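Local structure of Ro sixty-related protein, RSR (Deinococcus radiodurans, 2NVO) at residues A83-V86 with T87-V91; T69-V72 with R73-V76; T294-A297 with V298-L302. The protein binds several small RNAs that accumulate during recovery from ultraviolet irradiation and contributes to the resistance of the bacterium to that irradiation. All coordinates share one frame; numbering follows the deposited sequence.

Contact 1: A83-V86 with T87-V91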
ATOM      1  N   ALA A  83      11.568   0.137 -22.216  1.00 34.54           N
ATOM      2  CA  ALA A  83      11.080  -0.660 -21.096  1.00 32.66           C
ATOM      3  C   ALA A  83      11.785  -0.194 -19.831  1.00 29.51           C
ATOM      4  O   ALA A  83      11.162   0.006 -18.795  1.00 27.16           O
ATOM      5  CB  ALA A  83      11.340  -2.138 -21.338  1.00 29.51           C
ATOM      6  N   LEU A  84      13.094   0.013 -19.943  1.00 32.04           N
ATOM      7  CA  LEU A  84      13.921   0.423 -18.816  1.00 28.34           C
ATOM      8  C   LEU A  84      13.657   1.873 -18.408  1.00 31.27           C
ATOM      9  O   LEU A  84      13.621   2.191 -17.220  1.00 27.28           O
ATOM     10  CB  LEU A  84      15.392   0.265 -19.180  1.00 31.63           C
ATOM     11  CG  LEU A  84      16.378  -0.274 -18.142  1.00 31.29           C
ATOM     12  CD1 LEU A  84      17.764   0.311 -18.399  1.00 31.45           C
ATOM     13  CD2 LEU A  84      15.936   0.018 -16.723  1.00 27.60           C
ATOM     14  N   ARG A  85      13.502   2.758 -19.390  1.00 30.84           N
ATOM     15  CA  ARG A  85      13.244   4.161 -19.089  1.00 32.55           C
ATOM     16  C   ARG A  85      11.880   4.322 -18.414  1.00 29.26           C
ATOM     17  O   ARG A  85      11.749   5.045 -17.428  1.00 29.94           O
ATOM     18  CB  ARG A  85      13.327   5.020 -20.357  1.00 35.42           C
ATOM     19  CG  ARG A  85      12.566   6.342 -20.273  1.00 38.39           C
ATOM     20  CD  ARG A  85      12.784   7.204 -21.519  1.00 39.40           C
ATOM     21  NE  ARG A  85      12.739   6.420 -22.751  1.00 38.45           N
ATOM     22  CZ  ARG A  85      11.655   6.266 -23.506  1.00 41.11           C
ATOM     23  NH1 ARG A  85      10.512   6.848 -23.159  1.00 44.90           N
ATOM     24  NH2 ARG A  85      11.713   5.527 -24.609  1.00 41.96           N
ATOM     25  N   VAL A  86      10.877   3.640 -18.957  1.00 29.69           N
ATOM     26  CA  VAL A  86       9.538   3.615 -18.377  1.00 28.65           C
ATOM     27  C   VAL A  86       9.598   3.113 -16.928  1.00 29.18           C
ATOM     28  O   VAL A  86       9.006   3.702 -16.023  1.00 30.06           O
ATOM     29  CB  VAL A  86       8.586   2.728 -19.221  1.00 31.10           C
ATOM     30  CG1 VAL A  86       7.208   2.644 -18.584  1.00 30.33           C
ATOM     31  CG2 VAL A  86       8.483   3.255 -20.647  1.00 33.06           C
ATOM     32  N   THR A  87      10.345   2.037 -16.712  1.00 26.26           N
ATOM     33  CA  THR A  87      10.462   1.439 -15.387  1.00 25.29           C
ATOM     34  C   THR A  87      11.110   2.373 -14.376  1.00 26.59           C
ATOM     35  O   THR A  87      10.648   2.474 -13.243  1.00 24.61           O
ATOM     36  CB  THR A  87      11.200   0.080 -15.440  1.00 19.00           C
ATOM     37  OG1 THR A  87      10.414  -0.838 -16.188  1.00 21.45           O
ATOM     38  CG2 THR A  87      11.413  -0.493 -14.051  1.00 22.33           C
ATOM     39  N   LEU A  88      12.164   3.076 -14.776  1.00 27.71           N
ATOM     40  CA  LEU A  88      12.796   4.013 -13.855  1.00 27.80           C
ATOM     41  C   LEU A  88      11.888   5.204 -13.542  1.00 28.19           C
ATOM     42  O   LEU A  88      11.816   5.649 -12.396  1.00 28.13           O
ATOM     43  CB  LEU A  88      14.161   4.472 -14.381  1.00 32.43           C
ATOM     44  CG  LEU A  88      15.338   3.567 -13.994  1.00 29.87           C
ATOM     45  CD1 LEU A  88      15.031   2.113 -14.304  1.00 30.28           C
ATOM     46  CD2 LEU A  88      16.609   4.010 -14.709  1.00 33.65           C
ATOM     47  N   ASP A  89      11.193   5.704 -14.564  1.00 30.28           N
ATOM     48  CA  ASP A  89      10.214   6.777 -14.397  1.00 32.71           C
ATOM     49  C   ASP A  89       9.155   6.419 -13.351  1.00 30.46           C
ATOM     50  O   ASP A  89       8.774   7.245 -12.522  1.00 27.54           O
ATOM     51  CB  ASP A  89       9.521   7.096 -15.730  1.00 33.70           C
ATOM     52  CG  ASP A  89      10.400   7.916 -16.683  1.00 40.41           C
ATOM     53  OD1 ASP A  89       9.933   8.218 -17.804  1.00 40.94           O
ATOM     54  OD2 ASP A  89      11.550   8.251 -16.324  1.00 37.09           O
ATOM     55  N   VAL A  90       8.668   5.184 -13.402  1.00 29.17           N
ATOM     56  CA  VAL A  90       7.652   4.747 -12.456  1.00 25.82           C
ATOM     57  C   VAL A  90       8.232   4.598 -11.049  1.00 26.25           C
ATOM     58  O   VAL A  90       7.614   5.032 -10.075  1.00 28.95           O
ATOM     59  CB  VAL A  90       6.990   3.432 -12.894  1.00 27.66           C
ATOM     60  CG1 VAL A  90       6.141   2.858 -11.753  1.00 23.63           C
ATOM     61  CG2 VAL A  90       6.164   3.651 -14.147  1.00 24.96           C
ATOM     62  N   VAL A  91       9.412   3.993 -10.936  1.00 24.72           N
ATOM     63  CA  VAL A  91      10.054   3.842  -9.630  1.00 23.95           C
ATOM     64  C   VAL A  91      10.244   5.199  -8.959  1.00 26.76           C
ATOM     65  O   VAL A  91       9.866   5.389  -7.807  1.00 24.97           O
ATOM     66  CB  VAL A  91      11.431   3.136  -9.717  1.00 25.09           C
ATOM     67  CG1 VAL A  91      12.124   3.179  -8.373  1.00 24.72           C
ATOM     68  CG2 VAL A  91      11.284   1.696 -10.194  1.00 23.62           C
TER

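Contact 2: T69-V72 with R73-V76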
ATOM      1  N   THR A  69       3.191 -10.786 -18.799  1.00 25.82           N
ATOM      2  CA  THR A  69       2.346 -11.251 -19.886  1.00 26.00           C
ATOM      3  C   THR A  69       3.121 -11.197 -21.198  1.00 24.47           C
ATOM      4  O   THR A  69       4.244 -10.703 -21.245  1.00 23.63           O
ATOM      5  CB  THR A  69       1.064 -10.410 -20.024  1.00 27.69           C
ATOM      6  OG1 THR A  69       1.415  -9.046 -20.288  1.00 27.00           O
ATOM      7  CG2 THR A  69       0.224 -10.494 -18.754  1.00 29.23           C
ATOM      8  N   ASP A  70       2.510 -11.694 -22.265  1.00 26.93           N
ATOM      9  CA  ASP A  70       3.170 -11.717 -23.569  1.00 26.51           C
ATOM     10  C   ASP A  70       3.561 -10.321 -24.017  1.00 28.68           C
ATOM     11  O   ASP A  70       4.677 -10.107 -24.504  1.00 27.03           O
ATOM     12  CB  ASP A  70       2.290 -12.394 -24.622  1.00 25.36           C
ATOM     13  CG  ASP A  70       2.062 -13.858 -24.328  1.00 29.08           C
ATOM     14  OD1 ASP A  70       2.656 -14.369 -23.360  1.00 29.34           O
ATOM     15  OD2 ASP A  70       1.285 -14.506 -25.061  1.00 32.77           O
ATOM     16  N   PHE A  71       2.659  -9.357 -23.842  1.00 25.27           N
ATOM     17  CA  PHE A  71       2.980  -8.005 -24.257  1.00 27.78           C
ATOM     18  C   PHE A  71       4.237  -7.507 -23.566  1.00 28.39           C
ATOM     19  O   PHE A  71       5.064  -6.820 -24.171  1.00 28.62           O
ATOM     20  CB  PHE A  71       1.851  -7.017 -23.985  1.00 28.51           C
ATOM     21  CG  PHE A  71       2.319  -5.602 -23.976  1.00 30.25           C
ATOM     22  CD1 PHE A  71       2.437  -4.895 -25.159  1.00 33.01           C
ATOM     23  CD2 PHE A  71       2.704  -4.991 -22.795  1.00 28.86           C
ATOM     24  CE1 PHE A  71       2.904  -3.594 -25.160  1.00 32.95           C
ATOM     25  CE2 PHE A  71       3.170  -3.694 -22.793  1.00 31.20           C
ATOM     26  CZ  PHE A  71       3.272  -2.994 -23.981  1.00 32.78           C
ATOM     27  N   VAL A  72       4.372  -7.842 -22.289  1.00 24.93           N
ATOM     28  CA  VAL A  72       5.507  -7.377 -21.508  1.00 27.15           C
ATOM     29  C   VAL A  72       6.833  -7.990 -21.978  1.00 26.36           C
ATOM     30  O   VAL A  72       7.844  -7.293 -22.095  1.00 28.62           O
ATOM     31  CB  VAL A  72       5.291  -7.637 -20.003  1.00 25.24           C
ATOM     32  CG1 VAL A  72       6.529  -7.278 -19.209  1.00 23.19           C
ATOM     33  CG2 VAL A  72       4.083  -6.857 -19.509  1.00 27.50           C
ATOM     34  N   ARG A  73       6.837  -9.291 -22.232  1.00 27.43           N
ATOM     35  CA  ARG A  73       8.054  -9.950 -22.705  1.00 30.10           C
ATOM     36  C   ARG A  73       8.428  -9.439 -24.092  1.00 30.37           C
ATOM     37  O   ARG A  73       9.564  -9.034 -24.337  1.00 29.87           O
ATOM     38  CB  ARG A  73       7.866 -11.464 -22.736  1.00 28.40           C
ATOM     39  CG  ARG A  73       7.829 -12.096 -21.360  1.00 30.26           C
ATOM     40  CD  ARG A  73       7.538 -13.573 -21.444  1.00 31.74           C
ATOM     41  NE  ARG A  73       6.138 -13.829 -21.754  1.00 31.77           N
ATOM     42  CZ  ARG A  73       5.214 -14.093 -20.835  1.00 33.61           C
ATOM     43  NH1 ARG A  73       5.553 -14.142 -19.550  1.00 33.99           N
ATOM     44  NH2 ARG A  73       3.955 -14.305 -21.196  1.00 29.95           N
ATOM     45  N   GLU A  74       7.444  -9.458 -24.983  1.00 30.52           N
ATOM     46  CA  GLU A  74       7.593  -8.970 -26.350  1.00 33.97           C
ATOM     47  C   GLU A  74       8.156  -7.555 -26.393  1.00 34.85           C
ATOM     48  O   GLU A  74       8.970  -7.229 -27.251  1.00 36.14           O
ATOM     49  CB  GLU A  74       6.238  -9.020 -27.054  1.00 34.06           C
ATOM     50  CG  GLU A  74       6.002  -7.915 -28.078  1.00 38.01           C
ATOM     51  CD  GLU A  74       4.541  -7.479 -28.115  1.00 42.80           C
ATOM     52  OE1 GLU A  74       4.156  -6.615 -27.294  1.00 37.31           O
ATOM     53  OE2 GLU A  74       3.779  -8.001 -28.962  1.00 52.99           O
ATOM     54  N   LEU A  75       7.726  -6.718 -25.460  1.00 35.05           N
ATOM     55  CA  LEU A  75       8.202  -5.348 -25.414  1.00 32.18           C
ATOM     56  C   LEU A  75       9.651  -5.280 -24.971  1.00 33.65           C
ATOM     57  O   LEU A  75      10.409  -4.444 -25.448  1.00 34.20           O
ATOM     58  CB  LEU A  75       7.344  -4.502 -24.480  1.00 32.78           C
ATOM     59  CG  LEU A  75       7.937  -3.120 -24.208  1.00 31.51           C
ATOM     60  CD1 LEU A  75       7.945  -2.287 -25.490  1.00 36.46           C
ATOM     61  CD2 LEU A  75       7.164  -2.411 -23.109  1.00 32.54           C
ATOM     62  N   VAL A  76      10.031  -6.149 -24.043  1.00 34.46           N
ATOM     63  CA  VAL A  76      11.396  -6.161 -23.539  1.00 32.21           C
ATOM     64  C   VAL A  76      12.371  -6.572 -24.635  1.00 37.66           C
ATOM     65  O   VAL A  76      13.491  -6.071 -24.697  1.00 40.57           O
ATOM     66  CB  VAL A  76      11.551  -7.094 -22.325  1.00 33.89           C
ATOM     67  CG1 VAL A  76      13.025  -7.350 -22.035  1.00 32.31           C
ATOM     68  CG2 VAL A  76      10.863  -6.489 -21.109  1.00 30.33           C
TER

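Contact 3: T294-A297 with V298-L302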
ATOM      1  N   THR A 294      -0.042   7.854  30.048  1.00 19.15           N
ATOM      2  CA  THR A 294       0.262   7.248  28.761  1.00 19.22           C
ATOM      3  C   THR A 294      -0.890   7.494  27.799  1.00 13.05           C
ATOM      4  O   THR A 294      -0.659   7.794  26.643  1.00 12.49           O
ATOM      5  CB  THR A 294       0.507   5.732  28.880  1.00 21.59           C
ATOM      6  OG1 THR A 294       1.591   5.491  29.788  1.00 28.39           O
ATOM      7  CG2 THR A 294       0.860   5.155  27.529  1.00 19.51           C
ATOM      8  N   VAL A 295      -2.114   7.364  28.300  1.00 14.56           N
ATOM      9  CA  VAL A 295      -3.319   7.671  27.520  1.00 17.41           C
ATOM     10  C   VAL A 295      -3.255   9.082  26.911  1.00 16.87           C
ATOM     11  O   VAL A 295      -3.450   9.257  25.702  1.00 11.47           O
ATOM     12  CB  VAL A 295      -4.584   7.520  28.373  1.00 17.65           C
ATOM     13  CG1 VAL A 295      -5.771   8.209  27.723  1.00 14.51           C
ATOM     14  CG2 VAL A 295      -4.892   6.042  28.609  1.00 19.04           C
ATOM     15  N   GLN A 296      -2.947  10.089  27.734  1.00 12.10           N
ATOM     16  CA  GLN A 296      -2.880  11.448  27.210  1.00 13.58           C
ATOM     17  C   GLN A 296      -1.767  11.581  26.195  1.00 10.70           C
ATOM     18  O   GLN A 296      -1.912  12.255  25.174  1.00 12.52           O
ATOM     19  CB  GLN A 296      -2.694  12.502  28.319  1.00 12.42           C
ATOM     20  CG  GLN A 296      -2.967  13.924  27.802  1.00 13.58           C
ATOM     21  CD  GLN A 296      -4.374  14.085  27.241  1.00 14.66           C
ATOM     22  OE1 GLN A 296      -4.579  14.764  26.231  1.00 18.23           O
ATOM     23  NE2 GLN A 296      -5.348  13.446  27.882  1.00 10.98           N
ATOM     24  N   ALA A 297      -0.649  10.931  26.467  1.00 12.12           N
ATOM     25  CA  ALA A 297       0.486  11.016  25.564  1.00 11.97           C
ATOM     26  C   ALA A 297       0.129  10.376  24.222  1.00 15.07           C
ATOM     27  O   ALA A 297       0.524  10.865  23.164  1.00 12.76           O
ATOM     28  CB  ALA A 297       1.708  10.337  26.175  1.00 14.03           C
ATOM     29  N   VAL A 298      -0.613   9.271  24.262  1.00 12.69           N
ATOM     30  CA  VAL A 298      -1.059   8.671  22.991  1.00 12.44           C
ATOM     31  C   VAL A 298      -2.011   9.622  22.257  1.00 10.46           C
ATOM     32  O   VAL A 298      -1.822   9.906  21.081  1.00 14.31           O
ATOM     33  CB  VAL A 298      -1.688   7.275  23.206  1.00 13.73           C
ATOM     34  CG1 VAL A 298      -2.397   6.771  21.925  1.00 12.48           C
ATOM     35  CG2 VAL A 298      -0.609   6.280  23.628  1.00 16.49           C
ATOM     36  N   ILE A 299      -3.012  10.142  22.960  1.00 11.13           N
ATOM     37  CA  ILE A 299      -3.941  11.093  22.355  1.00 11.88           C
ATOM     38  C   ILE A 299      -3.223  12.251  21.668  1.00 14.10           C
ATOM     39  O   ILE A 299      -3.559  12.610  20.545  1.00 11.74           O
ATOM     40  CB  ILE A 299      -4.969  11.612  23.366  1.00 10.39           C
ATOM     41  CG1 ILE A 299      -5.906  10.466  23.770  1.00 11.66           C
ATOM     42  CG2 ILE A 299      -5.787  12.790  22.793  1.00 10.49           C
ATOM     43  CD1 ILE A 299      -6.740  10.784  25.002  1.00 11.35           C
ATOM     44  N   GLU A 300      -2.226  12.828  22.339  1.00 11.70           N
ATOM     45  CA  GLU A 300      -1.484  13.950  21.762  1.00 14.91           C
ATOM     46  C   GLU A 300      -0.747  13.578  20.472  1.00 12.80           C
ATOM     47  O   GLU A 300      -0.678  14.366  19.534  1.00 17.41           O
ATOM     48  CB  GLU A 300      -0.501  14.549  22.787  1.00 14.99           C
ATOM     49  CG  GLU A 300      -1.186  15.159  24.003  1.00 17.56           C
ATOM     50  CD  GLU A 300      -2.192  16.244  23.635  1.00 21.92           C
ATOM     51  OE1 GLU A 300      -1.976  16.935  22.618  1.00 28.66           O
ATOM     52  OE2 GLU A 300      -3.201  16.410  24.357  1.00 19.52           O
ATOM     53  N   ARG A 301      -0.181  12.388  20.424  1.00 13.07           N
ATOM     54  CA  ARG A 301       0.482  11.958  19.200  1.00 16.74           C
ATOM     55  C   ARG A 301      -0.517  11.693  18.064  1.00 15.94           C
ATOM     56  O   ARG A 301      -0.253  12.019  16.917  1.00 16.29           O
ATOM     57  CB  ARG A 301       1.330  10.718  19.470  1.00 17.64           C
ATOM     58  CG  ARG A 301       2.351  10.938  20.574  1.00 20.07           C
ATOM     59  CD  ARG A 301       3.038   9.650  20.935  1.00 24.02           C
ATOM     60  NE  ARG A 301       3.674   9.076  19.756  1.00 29.74           N
ATOM     61  CZ  ARG A 301       4.553   8.085  19.799  1.00 30.74           C
ATOM     62  NH1 ARG A 301       4.913   7.568  20.969  1.00 33.03           N
ATOM     63  NH2 ARG A 301       5.076   7.618  18.678  1.00 31.46           N
ATOM     64  N   LEU A 302      -1.661  11.106  18.405  1.00 14.67           N
ATOM     65  CA  LEU A 302      -2.659  10.705  17.418  1.00 16.08           C
ATOM     66  C   LEU A 302      -3.306  11.901  16.734  1.00 14.96           C
ATOM     67  O   LEU A 302      -3.787  11.799  15.604  1.00 15.48           O
ATOM     68  CB  LEU A 302      -3.748   9.864  18.091  1.00 12.62           C
ATOM     69  CG  LEU A 302      -3.311   8.476  18.544  1.00 11.51           C
ATOM     70  CD1 LEU A 302      -4.459   7.760  19.237  1.00 14.51           C
ATOM     71  CD2 LEU A 302      -2.811   7.706  17.330  1.00 16.74           C
TER

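Contact 1: A83-V86 with T87-V91
The flat peptide carbonyl of Ala83 takes two bonds from Thr87. Thr87 N and Thr87 OG1 reach Ala83 O from opposite sides of the carbonyl plane, each tilted about 30° from it. The backbone N of Thr87 lies 3.0 Å from Ala83 O, and Thr87 OG1 2.8 Å from Ala83 O. This is the familiar intrahelical threonine bond to the carbonyl four residues back, here within helix 80-93 of the TROVE domain, a horseshoe of HEAT-like helical repeats. The hydroxyl gets there because Thr87 chi1 of -65° sets OG1 beside the backbone N and turns CG2 away from it. Two bonds thus grip one oxygen, and the polar end of a buried side chain is satisfied inside its own helix.

The other flat groups, the guanidinium of Arg85 and the carboxylate of Asp89, do not stack; their planes are 67° apart. The two chains run side by side on the exposed flank, but the bend at Arg85 chi3 carries the guanidinium toward the start of the helix, and Arg85 NH1 stays 5.6 Å from Asp89 OD1. Any attraction between the opposite charges is probably weak at this range. What joins this pair directly is the backbone, Asp89 N donating to Arg85 O at 3.0 Å.

Around the helix, Val86 packs on Leu44 and Thr45 of helix 40-50, while Ala83 and Leu84 touch Ile109 of helix 100-112. Leu84 and Leu88 also reach helix 116-129, at Ala121 and Ala125. Between these two leucines the methyls meet at an angle. Leu84 CD2 is modelled 3.3 Å from Leu88 CD1, closer than usual van der Waals contact and doubtful as a measure of fit, since Leu84 chi1 is not at a staggered value.

Contact 2: T69-V72 with R73-V76
Asp70 and Arg73 pair by charge on the first turn of helix 70-78, in the TROVE domain of HEAT-like helical repeats, with Thr69 at the N-cap position. In this salt bridge Arg73 NH2 donates to Asp70 OD1 at 2.5 Å, a length short enough to be read with caution. The acceptor lies in the guanidinium plane, and the carboxylate is turned 64° from that plane. Arg73 gets there by a bend at chi3 (-75°), which folds its chain back toward the helix start. One guanidinium face then covers the Thr69 carbonyl, whose O sits 3.5 Å above the plane, over its centre; NH1 makes a weak bond to Ala68 O. A second salt bridge joins Glu74 to Arg78.

Backbone bonds tie the same turn: Arg73 N donates to Thr69 O at 3.1 Å, and Glu74 N to Asp70 O at 2.9 Å. The hydroxyl of the N-cap residue, Thr69 OG1, hydrogen-bonds to Asp53 instead.

Apolar and aromatic contacts occupy another side of the helix. Phe71 and Leu75 lie alongside each other, pointing the same way, with Leu75 CB over one ring face and Phe71 CZ 4.0 Å from Leu75 CD2; the ring also makes a cation-pi contact with Arg43 of helix 40-50. The Glu74 carboxylate is turned 87° from the ring plane, with Glu74 OE1 3.2 Å from Phe71 CD1.

Contact 3: T294-A297 with V298-L302
Val295 and Ile299 lie side by side, pointing the same way, one turn apart on helix 292-302 of the HEAT-like TROVE horseshoe. Val295 CG1 touches Ile299 CD1 at 3.9 Å. Together they form an apolar strip against helix 341-354, where both meet Arg342 and Ile299 also meets Ala346. The backbone joins the same two residues, Ile299 N donating to Val295 O at 2.9 Å.

Gln296 and Glu300, next round the helix, run across each other rather than alongside, the amide and carboxylate planes turned 39° apart. Both side chains bend at chi2 and end near each other at the surface; on its way Glu300 passes over the backbone, with Glu300 CG 3.2 Å from Gln296 O.

Val298 is turned to another side, toward Leu278 of helix 271-283 and Leu287. Its CG2 stands beside its own backbone N and leans over the preceding turn, 3.4 Å from Thr294 O, which also accepts from Val298 N.

Arg301 stretches farther, to Met266 O through NH1 and, weakly, to Asn269 O through NH2, so its guanidinium links the helix to the chain before helix 271-283. The start of that reach is set by chi1 of -56°, which lays Arg301 CG against the preceding turn, 3.2 Å from Ala297 O.

Overall arrangement
Contacts 1 and 2 sit on consecutive helices, 80-93 and 70-78, their centres 15 Å apart, and both pack against helices 40-50 and 100-112. Contact 3 lies across the ring, on the opposite side of the chain's centre and about 42 Å from contact 1 between centres, between helices 271-283 and 341-354. All three are partly buried. Contact 1 has the most buried residues; its buried threonine hydroxyl is satisfied within its own helix, while its exposed charged groups do not touch. Contact 2, at a helix start, is richer in charge: salt bridges there accompany an aromatic ring. Contact 3, near a helix end, joins an apolar strip to an arginine that reaches other parts of the chain.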